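Local coordinates for DUF7790 domain-containing protein (PDB 6ULO), which is of unknown function but carries a predicted transmembrane helix and has a soluble domain probably related to the NADP-binding Rossmann folds, at residues A[32-36]-A[91-97]; A[29-33]-A[200-206]; A[101-106]-A[131-136]; A[98-102]-A[141-146]; A[47-51]-A[222-226]. All coordinates share one frame. Where two conformers were deposited one is given. Numbering follows the deposited sequence.

Contact 1 of 5, residues A[32-36]-A[91-97]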
# COMPACT_ATOMS: atom_id res chain seq x y z
N GLN A 32 -4.54 17.07 0.62
CA GLN A 32 -3.51 16.42 1.42
C GLN A 32 -3.32 17.14 2.75
O GLN A 32 -3.80 18.26 2.97
CB GLN A 32 -2.20 16.34 0.63
CG GLN A 32 -2.29 15.51 -0.65
CD GLN A 32 -0.94 15.37 -1.33
OE1 GLN A 32 0.02 14.88 -0.75
NE2 GLN A 32 -0.86 15.86 -2.56
N GLU A 33 -2.58 16.50 3.65
CA GLU A 33 -2.27 17.03 4.96
C GLU A 33 -0.80 17.44 5.05
O GLU A 33 0.07 16.94 4.32
CB GLU A 33 -2.58 15.99 6.04
CG GLU A 33 -4.07 15.76 6.16
CD GLU A 33 -4.46 14.45 6.81
OE1 GLU A 33 -3.60 13.72 7.39
OE2 GLU A 33 -5.66 14.14 6.74
N THR A 34 -0.53 18.37 5.95
CA THR A 34 0.84 18.81 6.17
C THR A 34 1.54 17.80 7.04
O THR A 34 1.04 17.43 8.10
CB THR A 34 0.81 20.16 6.89
OG1 THR A 34 0.09 21.12 6.10
CG2 THR A 34 2.23 20.66 7.15
N LEU A 35 2.71 17.37 6.61
CA LEU A 35 3.54 16.43 7.35
C LEU A 35 4.70 17.22 7.90
O LEU A 35 5.10 18.23 7.33
CB LEU A 35 4.06 15.31 6.45
CG LEU A 35 2.99 14.49 5.76
CD1 LEU A 35 3.64 13.28 5.15
CD2 LEU A 35 1.91 14.07 6.71
N VAL A 36 5.19 16.81 9.06
CA VAL A 36 6.42 17.39 9.56
C VAL A 36 7.36 16.25 9.92
O VAL A 36 6.92 15.09 10.08
CB VAL A 36 6.16 18.33 10.76
CG1 VAL A 36 5.20 19.45 10.37
CG2 VAL A 36 5.65 17.53 11.96
N ASP A 91 0.56 8.04 3.11
CA ASP A 91 1.31 7.77 4.33
C ASP A 91 1.51 9.07 5.10
O ASP A 91 1.40 10.17 4.55
CB ASP A 91 2.64 7.07 4.02
CG ASP A 91 3.19 6.25 5.17
OD1 ASP A 91 2.86 5.04 5.22
OD2 ASP A 91 3.97 6.82 5.99
N PHE A 92 1.76 8.95 6.39
CA PHE A 92 1.93 10.10 7.26
C PHE A 92 3.38 10.43 7.55
O PHE A 92 3.64 11.42 8.23
CB PHE A 92 1.15 9.89 8.57
CG PHE A 92 0.94 11.15 9.36
CD1 PHE A 92 0.32 12.24 8.80
CD2 PHE A 92 1.32 11.20 10.70
CE1 PHE A 92 0.11 13.40 9.56
CE2 PHE A 92 1.11 12.35 11.45
CZ PHE A 92 0.49 13.43 10.87
N THR A 93 4.32 9.62 7.08
CA THR A 93 5.74 9.88 7.31
C THR A 93 6.36 10.37 6.00
O THR A 93 6.23 9.72 4.95
CB THR A 93 6.46 8.62 7.82
OG1 THR A 93 5.82 8.16 9.04
CG2 THR A 93 7.91 8.93 8.13
N GLN A 94 7.04 11.53 6.06
CA GLN A 94 7.53 12.15 4.83
C GLN A 94 8.50 11.23 4.09
O GLN A 94 8.48 11.19 2.85
CB GLN A 94 8.17 13.50 5.13
CG GLN A 94 8.42 14.32 3.90
CD GLN A 94 7.18 14.46 3.00
OE1 GLN A 94 7.11 13.89 1.92
NE2 GLN A 94 6.19 15.21 3.48
N ILE A 95 9.33 10.47 4.82
CA ILE A 95 10.30 9.63 4.12
C ILE A 95 9.60 8.59 3.26
O ILE A 95 10.10 8.23 2.20
CB ILE A 95 11.34 9.01 5.07
CG1 ILE A 95 12.59 8.57 4.25
CG2 ILE A 95 10.78 7.79 5.85
CD1 ILE A 95 13.73 8.00 5.12
N VAL A 96 8.45 8.08 3.72
CA VAL A 96 7.73 7.07 2.95
C VAL A 96 7.15 7.69 1.68
O VAL A 96 7.29 7.13 0.59
CB VAL A 96 6.63 6.44 3.82
CG1 VAL A 96 5.73 5.56 2.99
CG2 VAL A 96 7.22 5.65 4.98
N VAL A 97 6.55 8.88 1.80
CA VAL A 97 5.98 9.56 0.64
C VAL A 97 7.06 9.85 -0.38
O VAL A 97 6.90 9.57 -1.58
CB VAL A 97 5.21 10.83 1.07
CG1 VAL A 97 4.63 11.55 -0.15
CG2 VAL A 97 4.09 10.49 2.08
O HOH W 1 7.32 12.86 8.59
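D91 ends strand 86-91, and its O lies 3.9 Å from L35 CD1. Its side chain points away from 32-36: OD1 accepts from G71 N, while OD2 takes the N-H of T93 (D91 OD2 to T93 N 3.0 Å), an Asx turn at the passage from strand to helix. F92 follows with its ring beside L35, whose CD2 comes tightly to 3.2 Å from F92 CD1. T93 holds the N-cap position; its O accepts from V97 N at 3.3 Å. Next comes Q94, the first residue of the helix, whose NE2 is 3.6 Å from L35 CD1. No direct hydrogen bond crosses; water 1 bridges Q94 N (2.9 Å) and V36 O (2.7 Å). V97 CG2 completes the pocket around L35, 4.2 Å from L35 CD1. The loop thus packs on the strand-to-helix turn of a beta-alpha unit. At the E33 and D91 end, the end of strand 191-195 runs between the segments: R195 pairs with E33, whereas I194 and G196 bond D91. L35 rests on R195, V97 on P193, and I95 turns toward helix 139-166.

Contact 2 of 5, residues A[29-33]-A[200-206]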
# COMPACT_ATOMS: atom_id res chain seq x y z
N GLU A 29 -5.07 16.14 -7.58
CA GLU A 29 -5.39 17.32 -6.79
C GLU A 29 -6.19 17.00 -5.53
O GLU A 29 -6.61 17.93 -4.84
CB GLU A 29 -6.10 18.39 -7.64
CG GLU A 29 -7.54 18.04 -7.96
CD GLU A 29 -8.21 19.04 -8.92
OE1 GLU A 29 -7.63 20.11 -9.22
OE2 GLU A 29 -9.33 18.74 -9.37
N THR A 30 -6.33 15.73 -5.17
CA THR A 30 -7.07 15.41 -3.96
C THR A 30 -6.41 16.06 -2.73
O THR A 30 -5.19 16.20 -2.67
CB THR A 30 -7.18 13.88 -3.82
OG1 THR A 30 -8.30 13.52 -3.00
CG2 THR A 30 -5.87 13.21 -3.29
N PRO A 31 -7.19 16.52 -1.76
CA PRO A 31 -6.59 17.27 -0.64
C PRO A 31 -5.61 16.43 0.17
O PRO A 31 -5.84 15.25 0.42
CB PRO A 31 -7.80 17.70 0.20
CG PRO A 31 -9.02 17.43 -0.61
CD PRO A 31 -8.67 16.53 -1.75
N GLN A 32 -4.54 17.07 0.62
CA GLN A 32 -3.51 16.42 1.42
C GLN A 32 -3.32 17.14 2.75
O GLN A 32 -3.80 18.26 2.97
CB GLN A 32 -2.20 16.34 0.63
CG GLN A 32 -2.29 15.51 -0.65
CD GLN A 32 -0.94 15.37 -1.33
OE1 GLN A 32 0.02 14.88 -0.75
NE2 GLN A 32 -0.86 15.86 -2.56
N GLU A 33 -2.58 16.50 3.65
CA GLU A 33 -2.27 17.03 4.96
C GLU A 33 -0.80 17.44 5.05
O GLU A 33 0.07 16.94 4.32
CB GLU A 33 -2.58 15.99 6.04
CG GLU A 33 -4.07 15.76 6.16
CD GLU A 33 -4.46 14.45 6.81
OE1 GLU A 33 -3.60 13.72 7.39
OE2 GLU A 33 -5.66 14.14 6.74
N GLY A 200 -6.19 11.37 10.43
CA GLY A 200 -6.40 12.76 10.03
C GLY A 200 -7.83 13.05 9.60
O GLY A 200 -8.69 12.17 9.52
N ASN A 201 -8.07 14.32 9.28
CA ASN A 201 -9.41 14.76 8.91
C ASN A 201 -9.51 15.33 7.50
O ASN A 201 -10.57 15.86 7.13
CB ASN A 201 -10.02 15.72 9.96
CG ASN A 201 -9.24 17.05 10.12
OD1 ASN A 201 -8.40 17.39 9.31
ND2 ASN A 201 -9.55 17.80 11.18
N ILE A 202 -8.45 15.29 6.72
CA ILE A 202 -8.49 15.83 5.36
C ILE A 202 -8.30 14.74 4.31
O ILE A 202 -9.12 14.59 3.40
CB ILE A 202 -7.44 16.94 5.16
CG1 ILE A 202 -7.80 18.23 5.92
CG2 ILE A 202 -7.27 17.28 3.69
CD1 ILE A 202 -6.63 19.19 6.02
N THR A 203 -7.18 14.01 4.36
CA THR A 203 -6.77 13.23 3.18
C THR A 203 -7.67 12.03 2.91
O THR A 203 -8.10 11.80 1.79
CB THR A 203 -5.33 12.77 3.30
OG1 THR A 203 -4.53 13.92 3.57
CG2 THR A 203 -4.88 12.11 1.99
N LEU A 204 -7.91 11.21 3.92
CA LEU A 204 -8.63 9.96 3.66
C LEU A 204 -10.10 10.23 3.32
O LEU A 204 -10.66 9.61 2.40
CB LEU A 204 -8.42 8.99 4.82
CG LEU A 204 -8.93 7.56 4.64
CD1 LEU A 204 -8.37 6.90 3.36
CD2 LEU A 204 -8.54 6.76 5.87
N THR A 205 -10.71 11.21 4.01
CA THR A 205 -12.04 11.65 3.61
C THR A 205 -12.00 12.22 2.20
O THR A 205 -12.90 11.95 1.39
CB THR A 205 -12.57 12.68 4.60
OG1 THR A 205 -13.03 11.98 5.75
CG2 THR A 205 -13.77 13.47 4.02
N GLY A 206 -10.93 12.96 1.88
CA GLY A 206 -10.80 13.55 0.56
C GLY A 206 -10.71 12.51 -0.54
O GLY A 206 -11.22 12.72 -1.64
O HOH W 2 -7.73 13.54 -0.44
O HOH W 3 -6.84 11.66 6.60
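T30 leaves helix 18-28 behind and hydrogen-bonds T210 through its OG1, which also donates to water 2 (T30 OG1 to water 2, 2.6 Å). That water in turn donates to P31 O at 2.7 Å and T203 O at 2.9 Å, linking the loop to the first turn of helix 203-214. The P31 ring packs on I202 (P31 CB to I202 CG2 3.6 Å), and P31 O receives a CA-H...O contact from T203 CA at 3.5 Å. The CA atoms come nearest at Q32 and T203 (Q32 CA to T203 CA 4.9 Å); the Q32 side chain points away and bonds R195. E33 swings its carboxylate back under the helix start: E33 OE2 accepts from T203 N (2.8 Å) and I202 N (3.0 Å), and through water 3 it reaches L204 N. A CB on G200 would clash with this oxygen. A negative charge thus meets backbone N-H groups that have no preceding turn to bond, an electrostatically favourable match to the positive end of the helix dipole.

Contact 3 of 5, residues A[101-106]-A[131-136]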
# COMPACT_ATOMS: atom_id res chain seq x y z
N THR A 101 7.87 8.33 -4.17
CA THR A 101 8.05 9.22 -5.32
C THR A 101 9.28 8.81 -6.12
O THR A 101 9.25 8.78 -7.36
CB THR A 101 8.17 10.66 -4.83
OG1 THR A 101 6.96 11.04 -4.16
CG2 THR A 101 8.45 11.65 -6.00
N ILE A 102 10.37 8.46 -5.43
CA ILE A 102 11.56 7.96 -6.11
C ILE A 102 11.26 6.65 -6.83
O ILE A 102 11.63 6.47 -7.99
CB ILE A 102 12.72 7.80 -5.11
CG1 ILE A 102 13.10 9.16 -4.53
CG2 ILE A 102 13.90 7.10 -5.79
CD1 ILE A 102 14.02 9.06 -3.32
N THR A 103 10.58 5.72 -6.16
CA THR A 103 10.25 4.45 -6.80
C THR A 103 9.47 4.66 -8.10
O THR A 103 9.74 3.99 -9.11
CB THR A 103 9.48 3.60 -5.79
OG1 THR A 103 10.42 3.06 -4.89
CG2 THR A 103 8.64 2.47 -6.44
N ILE A 104 8.51 5.60 -8.09
CA ILE A 104 7.73 5.84 -9.30
C ILE A 104 8.61 6.37 -10.43
O ILE A 104 8.48 5.96 -11.59
CB ILE A 104 6.56 6.78 -8.97
CG1 ILE A 104 5.59 6.05 -8.03
CG2 ILE A 104 5.87 7.31 -10.24
CD1 ILE A 104 4.64 6.97 -7.27
N LEU A 105 9.51 7.31 -10.12
CA LEU A 105 10.44 7.81 -11.12
C LEU A 105 11.29 6.67 -11.68
O LEU A 105 11.47 6.55 -12.90
CB LEU A 105 11.32 8.87 -10.48
CG LEU A 105 12.47 9.42 -11.31
CD1 LEU A 105 12.01 10.14 -12.58
CD2 LEU A 105 13.33 10.36 -10.41
N PHE A 106 11.78 5.79 -10.79
CA PHE A 106 12.60 4.67 -11.27
C PHE A 106 11.78 3.72 -12.14
O PHE A 106 12.28 3.25 -13.17
CB PHE A 106 13.21 3.89 -10.12
CG PHE A 106 14.26 4.62 -9.32
CD1 PHE A 106 14.78 5.85 -9.71
CD2 PHE A 106 14.74 4.03 -8.14
CE1 PHE A 106 15.75 6.47 -8.95
CE2 PHE A 106 15.71 4.63 -7.37
CZ PHE A 106 16.24 5.87 -7.79
N LEU A 131 19.83 10.56 -12.07
CA LEU A 131 18.46 10.69 -12.53
C LEU A 131 17.66 11.56 -11.56
O LEU A 131 16.91 12.45 -11.99
CB LEU A 131 17.82 9.31 -12.64
CG LEU A 131 16.33 9.26 -12.93
CD1 LEU A 131 16.03 9.96 -14.24
CD2 LEU A 131 15.86 7.81 -12.97
N ILE A 132 17.84 11.35 -10.25
CA ILE A 132 17.18 12.23 -9.29
C ILE A 132 17.63 13.67 -9.50
O ILE A 132 16.81 14.60 -9.47
CB ILE A 132 17.43 11.76 -7.85
CG1 ILE A 132 16.67 10.45 -7.59
CG2 ILE A 132 17.03 12.84 -6.84
CD1 ILE A 132 17.12 9.69 -6.33
N GLN A 133 18.94 13.87 -9.72
CA GLN A 133 19.48 15.23 -9.87
C GLN A 133 18.77 16.01 -10.97
O GLN A 133 18.51 17.21 -10.82
CB GLN A 133 20.98 15.14 -10.17
CG GLN A 133 21.66 16.51 -10.29
CD GLN A 133 21.70 17.27 -8.98
OE1 GLN A 133 21.71 16.66 -7.91
NE2 GLN A 133 21.75 18.59 -9.04
N VAL A 134 18.47 15.36 -12.11
CA VAL A 134 17.86 16.06 -13.23
C VAL A 134 16.34 16.14 -13.14
O VAL A 134 15.73 16.82 -13.98
CB VAL A 134 18.27 15.47 -14.60
CG1 VAL A 134 19.77 15.57 -14.79
CG2 VAL A 134 17.76 14.05 -14.79
N SER A 135 15.71 15.47 -12.17
CA SER A 135 14.26 15.29 -12.14
C SER A 135 13.52 16.22 -11.19
O SER A 135 12.29 16.22 -11.20
CB SER A 135 13.92 13.83 -11.81
OG SER A 135 14.44 12.97 -12.82
N PHE A 136 14.23 17.03 -10.41
CA PHE A 136 13.63 17.90 -9.41
C PHE A 136 14.37 19.21 -9.38
O PHE A 136 15.56 19.26 -9.68
CB PHE A 136 13.74 17.27 -7.99
CG PHE A 136 13.08 15.92 -7.87
CD1 PHE A 136 11.73 15.81 -7.58
CD2 PHE A 136 13.83 14.77 -8.04
CE1 PHE A 136 11.14 14.57 -7.47
CE2 PHE A 136 13.24 13.52 -7.94
CZ PHE A 136 11.89 13.44 -7.64
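The short helical segments 101-106 and 131-135 cross almost at right angles, 101° between their directions, with axes 11.3 Å apart at closest approach. That is a wide spacing, and large side chains fill it; no hydrogen bond crosses. L105 is the main one: its CD2 lies 4.1 Å from L131 CG, 3.7 Å from S135 OG and 4.0 Å from F136 CE2. The S135 hydroxyl beside L105 is satisfied within its own segment (S135 OG to L131 O 2.7 Å). On one flank of L105, the F106 ring meets L131 (F106 CD1 to L131 CD2 4.0 Å) and I132 (F106 CZ to I132 CD1 4.2 Å), while I102 CG2 also touches I132 CD1 at 4.2 Å. One turn before L105, T101 CG2 reaches the edge of the F136 ring, 4.2 Å from CZ of F136. Neighbouring rings extend the cluster: F136 stacks with Y142, and W120 meets F106 edge-to-face. Such near-orthogonal packing belongs to the all-helical excursion that the chain makes between the adjacent parallel strands 86-91 and 191-195 of the Rossmann-like sheet.

Contact 4 of 5, residues A[98-102]-A[141-146]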
# COMPACT_ATOMS: atom_id res chain seq x y z
N HIS A 98 8.22 10.33 0.08
CA HIS A 98 9.29 10.67 -0.84
C HIS A 98 9.95 9.44 -1.44
O HIS A 98 10.29 9.45 -2.62
CB HIS A 98 10.31 11.53 -0.12
CG HIS A 98 9.85 12.94 0.02
ND1 HIS A 98 10.41 13.83 0.90
CD2 HIS A 98 8.91 13.63 -0.67
CE1 HIS A 98 9.83 15.01 0.76
NE2 HIS A 98 8.92 14.92 -0.20
N ALA A 99 10.15 8.37 -0.64
CA ALA A 99 10.74 7.16 -1.21
C ALA A 99 9.81 6.57 -2.26
O ALA A 99 10.26 6.08 -3.29
CB ALA A 99 11.08 6.15 -0.11
N ASN A 100 8.49 6.63 -2.03
CA ASN A 100 7.58 6.16 -3.06
C ASN A 100 7.69 7.01 -4.33
O ASN A 100 7.55 6.49 -5.45
CB ASN A 100 6.15 6.16 -2.53
CG ASN A 100 5.86 5.01 -1.59
OD1 ASN A 100 6.47 3.92 -1.72
ND2 ASN A 100 4.92 5.20 -0.68
N THR A 101 7.87 8.33 -4.17
CA THR A 101 8.05 9.22 -5.32
C THR A 101 9.28 8.81 -6.12
O THR A 101 9.25 8.78 -7.36
CB THR A 101 8.17 10.66 -4.83
OG1 THR A 101 6.96 11.04 -4.16
CG2 THR A 101 8.45 11.65 -6.00
N ILE A 102 10.37 8.46 -5.43
CA ILE A 102 11.56 7.96 -6.11
C ILE A 102 11.26 6.65 -6.83
O ILE A 102 11.63 6.47 -7.99
CB ILE A 102 12.72 7.80 -5.11
CG1 ILE A 102 13.10 9.16 -4.53
CG2 ILE A 102 13.90 7.10 -5.79
CD1 ILE A 102 14.02 9.06 -3.32
N VAL A 141 16.61 16.77 -1.53
CA VAL A 141 15.59 16.19 -0.66
C VAL A 141 15.50 14.70 -0.96
O VAL A 141 15.44 13.85 -0.04
CB VAL A 141 14.24 16.90 -0.90
CG1 VAL A 141 13.10 16.16 -0.23
CG2 VAL A 141 14.31 18.36 -0.38
N TYR A 142 15.48 14.36 -2.25
CA TYR A 142 15.29 12.99 -2.70
C TYR A 142 16.58 12.20 -2.66
O TYR A 142 16.54 11.00 -2.38
CB TYR A 142 14.62 12.99 -4.09
CG TYR A 142 13.31 13.74 -4.02
CD1 TYR A 142 12.13 13.10 -3.67
CD2 TYR A 142 13.27 15.14 -4.24
CE1 TYR A 142 10.94 13.83 -3.54
CE2 TYR A 142 12.12 15.85 -4.11
CZ TYR A 142 10.96 15.21 -3.79
OH TYR A 142 9.83 15.99 -3.67
N LYS A 143 17.73 12.83 -2.91
CA LYS A 143 19.00 12.11 -2.79
C LYS A 143 19.23 11.67 -1.36
O LYS A 143 19.72 10.55 -1.12
CB LYS A 143 20.17 12.97 -3.28
CG LYS A 143 20.13 13.25 -4.75
CD LYS A 143 21.30 14.15 -5.17
CE LYS A 143 22.09 13.58 -6.29
NZ LYS A 143 23.21 14.47 -6.69
N LYS A 144 18.88 12.51 -0.39
CA LYS A 144 19.00 12.12 1.01
C LYS A 144 18.11 10.93 1.31
O LYS A 144 18.53 9.98 1.97
CB LYS A 144 18.63 13.30 1.91
CG LYS A 144 19.64 14.44 1.98
CD LYS A 144 19.11 15.51 2.94
CE LYS A 144 20.05 16.66 3.07
NZ LYS A 144 21.40 16.14 3.35
N VAL A 145 16.85 10.98 0.85
CA VAL A 145 15.94 9.85 1.04
C VAL A 145 16.51 8.59 0.40
O VAL A 145 16.49 7.50 1.00
CB VAL A 145 14.52 10.18 0.54
CG1 VAL A 145 13.65 8.91 0.55
CG2 VAL A 145 13.90 11.24 1.41
N TYR A 146 17.05 8.70 -0.82
CA TYR A 146 17.64 7.53 -1.48
C TYR A 146 18.72 6.92 -0.60
O TYR A 146 18.75 5.70 -0.39
CB TYR A 146 18.23 7.92 -2.84
CG TYR A 146 18.86 6.74 -3.55
CD1 TYR A 146 18.17 6.06 -4.56
CD2 TYR A 146 20.15 6.31 -3.24
CE1 TYR A 146 18.74 4.94 -5.20
CE2 TYR A 146 20.73 5.21 -3.87
CZ TYR A 146 20.02 4.54 -4.86
OH TYR A 146 20.61 3.46 -5.48
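This is a close helix-helix crossing with an aromatic pair at one end, joining helix 94-109, next to the central sheet, to the start of the long helix 139-166. The segments pass 9.5 Å apart at 94°, a separation helped by the small side chain of A99, whose CB is 3.8 Å from V145 CG1. V145 fits between A99, H98 and I102: its CG2 lies 3.9 Å from H98 CB and its CG1 3.9 Å from I102 CD1. I102 CD1 also presses onto the helix backbone, 3.3 Å from Y142 O and 4.0 Å from Y142 CB. At the other end Y142 directs its ring edge at the face of H98, an edge-to-face pair with centroids 4.8 Å apart and planes inclined by 61°; H98 CE1 meets V141 CG1 at 3.6 Å as well. T101 CG2 stands 4.1 Å from Y142 CE1, and Y142 stacks in turn with F136. No hydrogen bond spans the interface. Y146 leads on toward W120 and hydrogen-bonds L119 O. Here the near-orthogonal crossing joins helix 94-109, which packs on the sheet of the Rossmann-like alpha/beta fold, to the further helices between strands 86-91 and 191-195.

Contact 5 of 5, residues A[47-51]-A[222-226]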
# COMPACT_ATOMS: atom_id res chain seq x y z
N VAL A 47 10.42 0.13 4.14
CA VAL A 47 10.22 -1.23 3.67
C VAL A 47 9.21 -1.94 4.55
O VAL A 47 9.09 -1.65 5.75
CB VAL A 47 11.51 -2.07 3.61
CG1 VAL A 47 12.44 -1.53 2.55
CG2 VAL A 47 12.17 -2.15 4.98
N SER A 48 8.52 -2.89 3.95
CA SER A 48 7.69 -3.84 4.67
C SER A 48 8.55 -4.94 5.30
O SER A 48 9.65 -5.26 4.83
CB SER A 48 6.74 -4.50 3.67
OG SER A 48 5.87 -5.44 4.29
N ASN A 49 8.03 -5.52 6.38
CA ASN A 49 8.61 -6.72 6.99
C ASN A 49 7.62 -7.87 6.99
O ASN A 49 7.77 -8.80 7.79
CB ASN A 49 9.13 -6.40 8.39
CG ASN A 49 8.01 -5.89 9.32
OD1 ASN A 49 6.87 -5.72 8.89
ND2 ASN A 49 8.34 -5.65 10.58
N GLU A 50 6.64 -7.85 6.09
CA GLU A 50 5.62 -8.89 5.94
C GLU A 50 6.09 -9.86 4.87
O GLU A 50 6.13 -9.50 3.68
CB GLU A 50 4.28 -8.23 5.58
CG GLU A 50 3.85 -7.31 6.75
CD GLU A 50 2.70 -6.32 6.44
OE1 GLU A 50 2.24 -6.27 5.27
OE2 GLU A 50 2.23 -5.61 7.38
N ASP A 51 6.42 -11.09 5.25
CA ASP A 51 7.07 -12.05 4.36
C ASP A 51 6.12 -13.04 3.70
O ASP A 51 6.58 -13.89 2.92
CB ASP A 51 8.13 -12.87 5.11
CG ASP A 51 9.25 -12.01 5.63
OD1 ASP A 51 9.58 -10.99 4.99
OD2 ASP A 51 9.78 -12.32 6.73
N TYR A 222 -5.27 -1.04 2.10
CA TYR A 222 -4.25 -1.77 2.84
C TYR A 222 -3.76 -0.93 4.02
O TYR A 222 -3.31 0.21 3.83
CB TYR A 222 -3.08 -2.12 1.90
CG TYR A 222 -1.81 -2.59 2.61
CD1 TYR A 222 -1.66 -3.93 3.05
CD2 TYR A 222 -0.77 -1.72 2.85
CE1 TYR A 222 -0.49 -4.34 3.67
CE2 TYR A 222 0.42 -2.15 3.46
CZ TYR A 222 0.54 -3.46 3.87
OH TYR A 222 1.69 -3.84 4.49
N PHE A 223 -3.86 -1.49 5.22
CA PHE A 223 -3.46 -0.82 6.45
C PHE A 223 -2.16 -1.35 7.05
O PHE A 223 -1.77 -0.86 8.10
CB PHE A 223 -4.53 -0.96 7.52
CG PHE A 223 -5.84 -0.30 7.16
CD1 PHE A 223 -5.90 1.04 6.75
CD2 PHE A 223 -7.04 -1.02 7.24
CE1 PHE A 223 -7.14 1.64 6.45
CE2 PHE A 223 -8.27 -0.41 6.94
CZ PHE A 223 -8.31 0.90 6.56
N SER A 224 -1.54 -2.39 6.47
CA SER A 224 -0.46 -3.07 7.17
C SER A 224 -0.95 -3.42 8.57
O SER A 224 -2.11 -3.79 8.71
CB SER A 224 0.83 -2.22 7.11
OG SER A 224 1.92 -2.92 7.71
N ASN A 225 -0.11 -3.26 9.59
CA ASN A 225 -0.57 -3.44 10.97
C ASN A 225 -0.78 -2.10 11.65
O ASN A 225 -0.74 -2.03 12.89
CB ASN A 225 0.37 -4.35 11.78
CG ASN A 225 1.68 -3.69 12.13
OD1 ASN A 225 2.25 -2.98 11.27
ND2 ASN A 225 2.19 -3.93 13.34
N ALA A 226 -1.04 -1.04 10.87
CA ALA A 226 -1.19 0.29 11.47
C ALA A 226 -2.29 0.34 12.52
O ALA A 226 -2.17 1.09 13.49
CB ALA A 226 -1.46 1.32 10.38
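A single buried carboxylate is held by two hydroxyls of 222-226, one at each oxygen: Y222 OH donates to E50 OE1 at 2.6 Å and S224 OG to E50 OE2 at 2.7 Å. Both distances are short, as suits a charged acceptor. E50, Y222 and S224 supply nearly all of the small 119 Å² interface, across which CA atoms come no nearer than 8.5 Å (E50 to S224). E50 spans that gap with an extended side chain, and OE1 lies near the plane of the Y222 ring. Outside the segments T254 OG1 also bonds E50 OE2, and Q74 NE2 bonds Y222 OH, so the carboxylate belongs to a wider polar network. Each segment contains a turn of its own. In the loop, S48 OG accepts from E50 N at 3.1 Å, an ST turn. In the partner, F223 to A226 form a type II' beta turn, closed by A226 N to F223 O at 2.9 Å, and S224 takes the positive phi (51°) that this turn usually gives to glycine. Y222 ends strand 218-222, which pairs with 66-69 on one side and 249-255 on the other. Strands 66-69 and 218-222 meet where the chain, having gone outward through 86-91 and 191-195, returns to build the other half of the sheet: the topological switch point of a doubly wound, Rossmann-like fold.

Overall arrangement
Contacts 1 and 2 share Q32 and E33, so one extended run touches the starts of helices 94-109 and 203-214, the centres of the two contacts being about 12 Å apart. Helix 94-109 then leads from contact 1 to contacts 3 and 4. I95 CG1 packs 3.9 Å from V145 CG1, linking contacts 1 and 4. Contacts 3 and 4, about 8 Å apart by centres, share T101 and I102 and join through F136 CD1 and Y142 CE2 at 3.5 Å. Contact 5 stands apart at the middle of the sheet, about 17 Å from contact 1 and about 24 Å from contact 3 between centres. Its segments alternate along the chain with those of contacts 1 and 2. No ligand marks an active site.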